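PDB 4F7A: SusD/RagB family nutrient-binding outer membrane lipoprotein from Bacteroides vulgatus, which probably binds glycans, such as mucin O-glycans, at the outer membrane as the SusD-like lipoprotein partner of a nutrient-uptake system. Local coordinates for residues A85-Y90 and P472-D477; G31-Y36 and T48-N53; T145-T150 and P482-N487. All coordinates share one frame; numbering follows the deposited sequence.

Interaction 1: residues A85-Y90 and P472-D477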
loop_
_atom_site.group_PDB
_atom_site.type_symbol
_atom_site.label_atom_id
_atom_site.label_comp_id
_atom_site.label_asym_id
_atom_site.label_seq_id
_atom_site.Cartn_x
_atom_site.Cartn_y
_atom_site.Cartn_z
ATOM N N ALA A 85 -7.412 -10.359 -3.974
ATOM C CA ALA A 85 -6.562 -10.134 -2.802
ATOM C C ALA A 85 -7.018 -11.073 -1.664
ATOM O O ALA A 85 -6.209 -11.790 -1.055
ATOM C CB ALA A 85 -6.607 -8.673 -2.380
ATOM N N TRP A 86 -8.327 -11.103 -1.428
ATOM C CA TRP A 86 -8.921 -12.029 -0.452
ATOM C C TRP A 86 -8.579 -13.499 -0.778
ATOM O O TRP A 86 -7.994 -14.214 0.050
ATOM C CB TRP A 86 -10.461 -11.855 -0.396
ATOM C CG TRP A 86 -11.106 -12.730 0.638
ATOM C CD1 TRP A 86 -11.323 -14.074 0.548
ATOM C CD2 TRP A 86 -11.629 -12.323 1.913
ATOM N NE1 TRP A 86 -11.930 -14.530 1.696
ATOM C CE2 TRP A 86 -12.123 -13.476 2.551
ATOM C CE3 TRP A 86 -11.720 -11.093 2.578
ATOM C CZ2 TRP A 86 -12.703 -13.446 3.827
ATOM C CZ3 TRP A 86 -12.279 -11.070 3.883
ATOM C CH2 TRP A 86 -12.765 -12.232 4.476
ATOM N N ASN A 87 -8.904 -13.922 -1.993
ATOM C CA ASN A 87 -8.844 -15.339 -2.351
ATOM C C ASN A 87 -7.412 -15.901 -2.259
ATOM O O ASN A 87 -7.166 -16.956 -1.648
ATOM C CB ASN A 87 -9.388 -15.566 -3.763
ATOM C CG ASN A 87 -10.889 -15.300 -3.889
ATOM O OD1 ASN A 87 -11.610 -15.219 -2.887
ATOM N ND2 ASN A 87 -11.369 -15.169 -5.140
ATOM N N TYR A 88 -6.469 -15.184 -2.858
ATOM C CA TYR A 88 -5.089 -15.642 -2.888
ATOM C C TYR A 88 -4.467 -15.638 -1.506
ATOM O O TYR A 88 -3.718 -16.547 -1.154
ATOM C CB TYR A 88 -4.270 -14.824 -3.897
ATOM C CG TYR A 88 -4.701 -15.061 -5.341
ATOM C CD1 TYR A 88 -4.963 -16.344 -5.811
ATOM C CD2 TYR A 88 -4.852 -13.999 -6.239
ATOM C CE1 TYR A 88 -5.377 -16.565 -7.134
ATOM C CE2 TYR A 88 -5.235 -14.213 -7.571
ATOM C CZ TYR A 88 -5.506 -15.495 -8.005
ATOM O OH TYR A 88 -5.907 -15.723 -9.312
ATOM N N THR A 89 -4.766 -14.622 -0.716
ATOM C CA THR A 89 -4.196 -14.509 0.597
ATOM C C THR A 89 -4.738 -15.613 1.521
ATOM O O THR A 89 -3.963 -16.286 2.190
ATOM C CB THR A 89 -4.427 -13.119 1.210
ATOM O OG1 THR A 89 -3.838 -12.116 0.369
ATOM C CG2 THR A 89 -3.782 -13.048 2.575
ATOM N N TYR A 90 -6.047 -15.834 1.521
ATOM C CA TYR A 90 -6.628 -16.879 2.362
ATOM C C TYR A 90 -6.358 -18.288 1.847
ATOM O O TYR A 90 -6.213 -19.205 2.639
ATOM C CB TYR A 90 -8.123 -16.659 2.563
ATOM C CG TYR A 90 -8.397 -15.596 3.607
ATOM C CD1 TYR A 90 -8.146 -15.845 4.962
ATOM C CD2 TYR A 90 -8.878 -14.351 3.244
ATOM C CE1 TYR A 90 -8.404 -14.862 5.927
ATOM C CE2 TYR A 90 -9.138 -13.369 4.180
ATOM C CZ TYR A 90 -8.895 -13.627 5.524
ATOM O OH TYR A 90 -9.166 -12.647 6.443
ATOM N N PRO A 472 -15.707 -4.845 -2.802
ATOM C CA PRO A 472 -16.693 -5.773 -2.209
ATOM C C PRO A 472 -16.063 -7.065 -1.719
ATOM O O PRO A 472 -15.015 -7.454 -2.204
ATOM C CB PRO A 472 -17.658 -6.071 -3.360
ATOM C CG PRO A 472 -17.460 -4.931 -4.327
ATOM C CD PRO A 472 -15.987 -4.575 -4.218
ATOM N N PHE A 473 -16.717 -7.723 -0.770
ATOM C CA PHE A 473 -16.263 -9.015 -0.297
ATOM C C PHE A 473 -16.169 -10.055 -1.429
ATOM O O PHE A 473 -16.835 -9.952 -2.469
ATOM C CB PHE A 473 -17.184 -9.552 0.809
ATOM C CG PHE A 473 -17.230 -8.712 2.042
ATOM C CD1 PHE A 473 -16.084 -8.513 2.791
ATOM C CD2 PHE A 473 -18.436 -8.188 2.501
ATOM C CE1 PHE A 473 -16.121 -7.777 3.936
ATOM C CE2 PHE A 473 -18.486 -7.435 3.645
ATOM C CZ PHE A 473 -17.299 -7.225 4.372
ATOM N N SER A 474 -15.314 -11.041 -1.231
ATOM C CA SER A 474 -15.143 -12.105 -2.220
ATOM C C SER A 474 -16.415 -12.919 -2.372
ATOM O O SER A 474 -16.816 -13.603 -1.415
ATOM C CB SER A 474 -14.031 -13.051 -1.804
ATOM O OG SER A 474 -14.016 -14.179 -2.672
ATOM N N GLN A 475 -17.009 -12.907 -3.578
ATOM C CA GLN A 475 -18.136 -13.790 -3.854
ATOM C C GLN A 475 -17.718 -15.251 -3.960
ATOM O O GLN A 475 -18.549 -16.127 -3.760
ATOM C CB GLN A 475 -18.931 -13.354 -5.084
ATOM C CG GLN A 475 -19.835 -12.149 -4.792
ATOM C CD GLN A 475 -20.872 -12.444 -3.712
ATOM O OE1 GLN A 475 -21.629 -13.426 -3.795
ATOM N NE2 GLN A 475 -20.924 -11.590 -2.702
ATOM N N ASP A 476 -16.443 -15.529 -4.242
ATOM C CA ASP A 476 -15.968 -16.922 -4.223
ATOM C C ASP A 476 -16.029 -17.468 -2.804
ATOM O O ASP A 476 -16.501 -18.585 -2.580
ATOM C CB ASP A 476 -14.546 -17.021 -4.805
ATOM C CG ASP A 476 -14.471 -16.417 -6.192
ATOM O OD1 ASP A 476 -15.002 -17.054 -7.111
ATOM O OD2 ASP A 476 -13.978 -15.268 -6.347
ATOM N N ASP A 477 -15.595 -16.663 -1.837
ATOM C CA ASP A 477 -15.747 -17.041 -0.435
ATOM C C ASP A 477 -17.236 -17.082 -0.011
ATOM O O ASP A 477 -17.655 -18.000 0.689
ATOM C CB ASP A 477 -14.936 -16.103 0.467
ATOM C CG ASP A 477 -14.640 -16.713 1.831
ATOM O OD1 ASP A 477 -15.582 -16.796 2.634
ATOM O OD2 ASP A 477 -13.464 -17.069 2.107
#
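W86 and N87 on helix 84-104 meet S474, D476 and D477 at the start of helix 475-480. The W86 side chain can be followed outward. Its CB points toward 472-477, and chi1 of -177° sets CG anti to the backbone N. CB of W86 already lies 4.0 Å from CB of S474. CD1 comes closer, 3.7 Å from the same S474 CB. That methylene sits over one face of the five-membered ring in a CH-pi contact. Y90 CE2 covers the other face of the indole, over its centre. At the edge, NE1 of W86 donates to OD2 of D477 over 3.0 Å, with an N-H...O angle of 156°. The carboxylate plane is turned 80° from the indole, and OD2 is met from above that plane. OD2 of D477 also binds a glycerol, probably from the crystallisation liquor.

S474 is the N-cap of helix 475-480. Its OG accepts from the backbone N of D477 at 3.1 Å, almost straight. The two helices belong to the largely helical, TPR-like fold of SusD proteins and come from distant parts of the chain. The same S474 OG donates to OD1 of N87 at 2.6 Å, in the carbonyl plane and on a lone pair. The capping hydroxyl is thus fixed by one bond given and one received. The other branch of the amide, ND2 of N87, donates to OD2 of D476 at 2.9 Å. OD2 lies near the amide plane of N87 but is itself met from above the carboxylate plane.

Interaction 2: residues G31-Y36 and T48-N53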
loop_
_atom_site.group_PDB
_atom_site.type_symbol
_atom_site.label_atom_id
_atom_site.label_comp_id
_atom_site.label_asym_id
_atom_site.label_seq_id
_atom_site.Cartn_x
_atom_site.Cartn_y
_atom_site.Cartn_z
ATOM N N GLY A 31 4.237 -13.842 -0.676
ATOM C CA GLY A 31 2.790 -13.748 -0.782
ATOM C C GLY A 31 2.194 -12.412 -0.359
ATOM O O GLY A 31 0.985 -12.245 -0.424
ATOM N N ILE A 32 3.020 -11.471 0.082
ATOM C CA ILE A 32 2.522 -10.130 0.492
ATOM C C ILE A 32 2.223 -9.263 -0.763
ATOM O O ILE A 32 1.064 -8.979 -1.038
ATOM C CB ILE A 32 3.502 -9.426 1.456
ATOM C CG1 ILE A 32 3.667 -10.243 2.745
ATOM C CG2 ILE A 32 3.032 -7.961 1.752
ATOM C CD1 ILE A 32 4.933 -9.862 3.583
ATOM N N TYR A 33 3.275 -8.831 -1.477
ATOM C CA TYR A 33 3.178 -8.260 -2.858
ATOM C C TYR A 33 3.219 -9.485 -3.745
ATOM O O TYR A 33 4.294 -9.940 -4.213
ATOM C CB TYR A 33 4.359 -7.361 -3.128
ATOM C CG TYR A 33 4.296 -6.396 -4.312
ATOM C CD1 TYR A 33 3.533 -5.221 -4.262
ATOM C CD2 TYR A 33 5.092 -6.596 -5.419
ATOM C CE1 TYR A 33 3.549 -4.310 -5.308
ATOM C CE2 TYR A 33 5.117 -5.691 -6.456
ATOM C CZ TYR A 33 4.350 -4.549 -6.394
ATOM O OH TYR A 33 4.408 -3.662 -7.435
ATOM N N PHE A 34 2.031 -10.050 -3.886
ATOM C CA PHE A 34 1.861 -11.472 -4.130
ATOM C C PHE A 34 2.521 -11.905 -5.415
ATOM O O PHE A 34 2.189 -11.408 -6.483
ATOM C CB PHE A 34 0.367 -11.804 -4.184
ATOM C CG PHE A 34 0.078 -13.270 -4.297
ATOM C CD1 PHE A 34 0.092 -13.894 -5.534
ATOM C CD2 PHE A 34 -0.220 -14.022 -3.174
ATOM C CE1 PHE A 34 -0.169 -15.238 -5.652
ATOM C CE2 PHE A 34 -0.483 -15.382 -3.287
ATOM C CZ PHE A 34 -0.465 -15.987 -4.520
ATOM N N ASN A 35 3.464 -12.835 -5.315
ATOM C CA ASN A 35 3.956 -13.513 -6.519
ATOM C C ASN A 35 4.435 -14.911 -6.190
ATOM O O ASN A 35 5.495 -15.370 -6.645
ATOM C CB ASN A 35 5.011 -12.682 -7.232
ATOM C CG ASN A 35 5.005 -12.906 -8.739
ATOM O OD1 ASN A 35 3.965 -13.257 -9.327
ATOM N ND2 ASN A 35 6.154 -12.681 -9.382
ATOM N N TYR A 36 3.611 -15.591 -5.406
ATOM C CA TYR A 36 3.856 -16.943 -4.977
ATOM C C TYR A 36 3.259 -17.919 -5.974
ATOM O O TYR A 36 2.069 -17.838 -6.304
ATOM C CB TYR A 36 3.230 -17.167 -3.589
ATOM C CG TYR A 36 3.197 -18.626 -3.173
ATOM C CD1 TYR A 36 4.367 -19.299 -2.849
ATOM C CD2 TYR A 36 2.009 -19.332 -3.150
ATOM C CE1 TYR A 36 4.351 -20.653 -2.496
ATOM C CE2 TYR A 36 1.981 -20.676 -2.797
ATOM C CZ TYR A 36 3.150 -21.321 -2.467
ATOM O OH TYR A 36 3.112 -22.637 -2.129
ATOM N N THR A 48 -4.516 -9.327 -10.947
ATOM C CA THR A 48 -5.855 -9.085 -10.335
ATOM C C THR A 48 -5.838 -8.870 -8.827
ATOM O O THR A 48 -6.722 -8.209 -8.284
ATOM C CB THR A 48 -6.869 -10.214 -10.692
ATOM O OG1 THR A 48 -6.478 -11.438 -10.056
ATOM C CG2 THR A 48 -6.944 -10.431 -12.225
ATOM N N PHE A 49 -4.848 -9.431 -8.136
ATOM C CA PHE A 49 -4.620 -9.175 -6.696
ATOM C C PHE A 49 -4.574 -7.671 -6.436
ATOM O O PHE A 49 -5.337 -7.129 -5.629
ATOM C CB PHE A 49 -3.286 -9.838 -6.268
ATOM C CG PHE A 49 -3.052 -9.919 -4.758
ATOM C CD1 PHE A 49 -2.677 -8.816 -4.024
ATOM C CD2 PHE A 49 -3.136 -11.135 -4.099
ATOM C CE1 PHE A 49 -2.444 -8.924 -2.646
ATOM C CE2 PHE A 49 -2.889 -11.248 -2.749
ATOM C CZ PHE A 49 -2.561 -10.144 -2.017
ATOM N N GLN A 50 -3.728 -6.994 -7.199
ATOM C CA GLN A 50 -3.454 -5.598 -6.961
ATOM C C GLN A 50 -3.442 -4.675 -8.179
ATOM O O GLN A 50 -3.878 -3.523 -8.072
ATOM C CB GLN A 50 -2.115 -5.553 -6.214
ATOM C CG GLN A 50 -1.382 -4.301 -6.220
ATOM C CD GLN A 50 -0.359 -4.198 -5.085
ATOM O OE1 GLN A 50 -0.057 -5.167 -4.348
ATOM N NE2 GLN A 50 0.187 -3.025 -4.966
ATOM N N ASN A 51 -2.893 -5.112 -9.313
ATOM C CA ASN A 51 -2.617 -4.152 -10.383
ATOM C C ASN A 51 -3.870 -3.569 -11.015
ATOM O O ASN A 51 -3.921 -2.362 -11.305
ATOM C CB ASN A 51 -1.712 -4.736 -11.470
ATOM C CG ASN A 51 -1.088 -3.666 -12.337
ATOM O OD1 ASN A 51 -1.230 -3.702 -13.556
ATOM N ND2 ASN A 51 -0.383 -2.682 -11.705
ATOM N N LEU A 52 -4.890 -4.402 -11.201
ATOM C CA LEU A 52 -6.152 -3.921 -11.765
ATOM C C LEU A 52 -7.148 -3.369 -10.728
ATOM O O LEU A 52 -8.277 -2.995 -11.078
ATOM C CB LEU A 52 -6.809 -4.996 -12.600
ATOM C CG LEU A 52 -6.134 -5.355 -13.916
ATOM C CD1 LEU A 52 -6.715 -6.666 -14.435
ATOM C CD2 LEU A 52 -6.281 -4.239 -14.974
ATOM N N ASN A 53 -6.738 -3.324 -9.464
ATOM C CA ASN A 53 -7.519 -2.701 -8.407
ATOM C C ASN A 53 -6.730 -1.534 -7.777
ATOM O O ASN A 53 -6.708 -0.422 -8.296
ATOM C CB ASN A 53 -7.889 -3.767 -7.365
ATOM C CG ASN A 53 -8.748 -4.845 -7.937
ATOM O OD1 ASN A 53 -9.937 -4.630 -8.192
ATOM N ND2 ASN A 53 -8.174 -6.010 -8.128
#
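F34 packs on F49, and Y33 meets Q50. The F34 and F49 rings are near parallel, with planes 18° apart. They are slid so far that they barely overlap, and their centroids stand 5.4 Å apart. The closer meeting is made by the F34 methylene. CB of F34 sits over one face of the F49 ring, displaced toward the rim, and touches CD2 of F49 at 3.6 Å. This is a CH-pi contact, with CB 3.7 Å from the F49 ring centroid. CB stays over that face while CG, anti to the backbone N (chi1 -174°), starts the F34 ring on a course away from it. The ring runs on toward helix 84-104, where it packs on I93.

In both pairs the side chains cross at about a right angle, but the planes differ. The amide plane of Q50 stands 82° to the Y33 ring. OE1 of Q50 lies 3.6 Å from CD1 of Y33, and NE2 of Q50 is equally near CE1 of Y33. An inverse gamma turn centred on Y33 shapes the backbone here, in the loop after helix 15-30. Helix 44-51 supplies F49 and Q50 from a wider, pi-type turn.

No hydrogen bond joins the two segments. R127 links them indirectly: its NH2 donates to the backbone O of I32 and to OE1 of Q50. NE2 of Q50 donates to D55 and to E434. The contact itself therefore rests on van der Waals and CH-pi contact, not on hydrogen bonds. The buried Q50 amide is satisfied by charged side chains from elsewhere, which probably hold its flat group in place beside the Y33 ring.

Interaction 3: residues T145-T150 and P482-N487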
loop_
_atom_site.group_PDB
_atom_site.type_symbol
_atom_site.label_atom_id
_atom_site.label_comp_id
_atom_site.label_asym_id
_atom_site.label_seq_id
_atom_site.Cartn_x
_atom_site.Cartn_y
_atom_site.Cartn_z
ATOM N N THR A 145 -18.255 -19.669 16.457
ATOM C CA THR A 145 -19.526 -19.521 15.749
ATOM C C THR A 145 -19.445 -18.445 14.672
ATOM O O THR A 145 -19.843 -18.677 13.539
ATOM C CB THR A 145 -20.644 -19.089 16.724
ATOM O OG1 THR A 145 -20.644 -19.950 17.863
ATOM C CG2 THR A 145 -22.010 -19.146 16.038
ATOM N N ASN A 146 -18.934 -17.272 15.051
ATOM C CA ASN A 146 -18.729 -16.152 14.118
ATOM C C ASN A 146 -17.223 -15.931 13.950
ATOM O O ASN A 146 -16.518 -15.586 14.900
ATOM C CB ASN A 146 -19.444 -14.884 14.632
ATOM C CG ASN A 146 -19.377 -13.726 13.643
ATOM O OD1 ASN A 146 -18.512 -13.684 12.758
ATOM N ND2 ASN A 146 -20.301 -12.785 13.779
ATOM N N SER A 147 -16.735 -16.173 12.731
ATOM C CA SER A 147 -15.308 -16.127 12.412
ATOM C C SER A 147 -14.770 -14.716 12.128
ATOM O O SER A 147 -13.556 -14.520 11.943
ATOM C CB SER A 147 -15.087 -16.986 11.164
ATOM O OG SER A 147 -15.995 -16.573 10.114
ATOM N N VAL A 148 -15.663 -13.737 12.081
ATOM C CA VAL A 148 -15.345 -12.425 11.525
ATOM C C VAL A 148 -14.894 -11.422 12.588
ATOM O O VAL A 148 -15.512 -11.299 13.657
ATOM C CB VAL A 148 -16.578 -11.859 10.767
ATOM C CG1 VAL A 148 -16.362 -10.385 10.345
ATOM C CG2 VAL A 148 -16.859 -12.718 9.544
ATOM N N ASP A 149 -13.818 -10.704 12.287
ATOM C CA ASP A 149 -13.463 -9.487 13.027
ATOM C C ASP A 149 -14.022 -8.265 12.303
ATOM O O ASP A 149 -13.808 -8.122 11.106
ATOM C CB ASP A 149 -11.948 -9.246 13.048
ATOM C CG ASP A 149 -11.184 -10.199 13.888
ATOM O OD1 ASP A 149 -11.779 -10.981 14.661
ATOM O OD2 ASP A 149 -9.925 -10.145 13.775
ATOM N N THR A 150 -14.644 -7.336 13.027
ATOM C CA THR A 150 -14.835 -5.973 12.487
ATOM C C THR A 150 -13.444 -5.389 12.203
ATOM O O THR A 150 -12.433 -5.883 12.735
ATOM C CB THR A 150 -15.576 -5.044 13.471
ATOM O OG1 THR A 150 -14.727 -4.801 14.586
ATOM C CG2 THR A 150 -16.922 -5.677 13.967
ATOM N N PRO A 482 -21.929 -18.940 2.981
ATOM C CA PRO A 482 -22.934 -17.890 3.023
ATOM C C PRO A 482 -23.137 -17.307 4.436
ATOM O O PRO A 482 -23.354 -16.107 4.540
ATOM C CB PRO A 482 -24.201 -18.578 2.482
ATOM C CG PRO A 482 -23.967 -20.046 2.644
ATOM C CD PRO A 482 -22.478 -20.188 2.414
ATOM N N GLU A 483 -23.039 -18.125 5.495
ATOM C CA GLU A 483 -23.144 -17.589 6.860
ATOM C C GLU A 483 -22.014 -16.591 7.120
ATOM O O GLU A 483 -22.262 -15.476 7.607
ATOM C CB GLU A 483 -23.140 -18.713 7.900
ATOM C CG GLU A 483 -23.211 -18.245 9.357
ATOM C CD GLU A 483 -24.582 -17.741 9.754
ATOM O OE1 GLU A 483 -25.498 -17.758 8.908
ATOM O OE2 GLU A 483 -24.742 -17.343 10.925
ATOM N N GLN A 484 -20.780 -16.952 6.768
ATOM C CA GLN A 484 -19.685 -16.008 6.944
ATOM C C GLN A 484 -19.897 -14.710 6.156
ATOM O O GLN A 484 -19.591 -13.624 6.653
ATOM C CB GLN A 484 -18.346 -16.620 6.561
ATOM C CG GLN A 484 -17.178 -15.672 6.724
ATOM C CD GLN A 484 -15.883 -16.400 6.680
ATOM O OE1 GLN A 484 -15.425 -16.925 7.701
ATOM N NE2 GLN A 484 -15.303 -16.506 5.480
ATOM N N TYR A 485 -20.406 -14.818 4.933
ATOM C CA TYR A 485 -20.686 -13.626 4.131
ATOM C C TYR A 485 -21.684 -12.717 4.858
ATOM O O TYR A 485 -21.493 -11.489 4.920
ATOM C CB TYR A 485 -21.212 -14.007 2.757
ATOM C CG TYR A 485 -21.556 -12.811 1.929
ATOM C CD1 TYR A 485 -20.556 -11.948 1.484
ATOM C CD2 TYR A 485 -22.882 -12.506 1.622
ATOM C CE1 TYR A 485 -20.866 -10.814 0.736
ATOM C CE2 TYR A 485 -23.203 -11.356 0.857
ATOM C CZ TYR A 485 -22.179 -10.519 0.423
ATOM O OH TYR A 485 -22.466 -9.386 -0.325
ATOM N N LYS A 486 -22.735 -13.310 5.423
ATOM C CA LYS A 486 -23.692 -12.535 6.204
ATOM C C LYS A 486 -22.983 -11.839 7.379
ATOM O O LYS A 486 -23.226 -10.655 7.643
ATOM C CB LYS A 486 -24.822 -13.411 6.730
ATOM C CG LYS A 486 -25.777 -12.628 7.680
ATOM C CD LYS A 486 -26.808 -13.509 8.336
ATOM C CE LYS A 486 -26.194 -14.538 9.289
ATOM N NZ LYS A 486 -27.261 -15.288 10.040
ATOM N N ASN A 487 -22.114 -12.578 8.076
ATOM C CA ASN A 487 -21.354 -12.000 9.196
ATOM C C ASN A 487 -20.395 -10.884 8.816
ATOM O O ASN A 487 -20.215 -9.931 9.592
ATOM C CB ASN A 487 -20.592 -13.087 9.962
ATOM C CG ASN A 487 -21.517 -14.041 10.681
ATOM O OD1 ASN A 487 -22.676 -13.696 10.957
ATOM N ND2 ASN A 487 -21.026 -15.265 10.972
HETATM O O HOH W 1 -22.373 -17.201 12.710
HETATM O O HOH W 2 -20.457 -10.218 12.284
HETATM O O HOH W 3 -18.643 -16.764 10.272
#
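S147 and V148 run past the first turns of helix 482-492, with CA atoms 7.0 Å apart for S147 and Q484, and 6.5 Å for V148 and N487. Residues 145-150 are irregular in backbone. An Asx turn shapes them: OD1 of N146 accepts from the backbone N of V148 at 2.9 Å.

Set between its backbone N and carbonyl carbon (chi1 52°), OG of S147 faces OE1 of Q484. It donates to that oxygen over a short 2.5 Å, in the amide plane and on a lone pair. The N146 and N487 amides approach tip to tip and stack with planes 24° apart. They make no direct hydrogen bond, but waters tie each of them to other atoms across the contact. One water accepts from ND2 of N487 and donates to OG of S147. Another accepts from ND2 of N146 and donates to the backbone O of N487. V148 adds an apolar touch, CG2 to CB of N487 at 3.8 Å.

NE2 of Q484 binds a glycerol, probably from the crystallisation liquor, and, weakly, D477. This is a partly water-mediated surface contact between a loop and a helix. The loop ends at T150, the N-cap of helix 151-174, in this mainly helical SusD-like fold.

Overall arrangement
From the N terminus, interaction 2 comes first. It closes a short local loop, with only 11 residues between 31-36 and 48-53, and is complete before 85-90 begins. Interactions 1 and 3 are long-range and cross. Segment 85-90 is followed by 145-150, then 472-477 and 482-487. Interaction 1 ties helix 475-480 to helix 84-104, and interaction 3 ties helix 482-492 to the loop before helix 151-174. Interaction 2 touches interaction 1 where F34 and F49 pack against Y88 and T89. Interaction 1 touches interaction 3 through D477 and Q484, and F473 lies on Y485. Interactions 2 and 3 do not touch; their centres are about 24 Å apart.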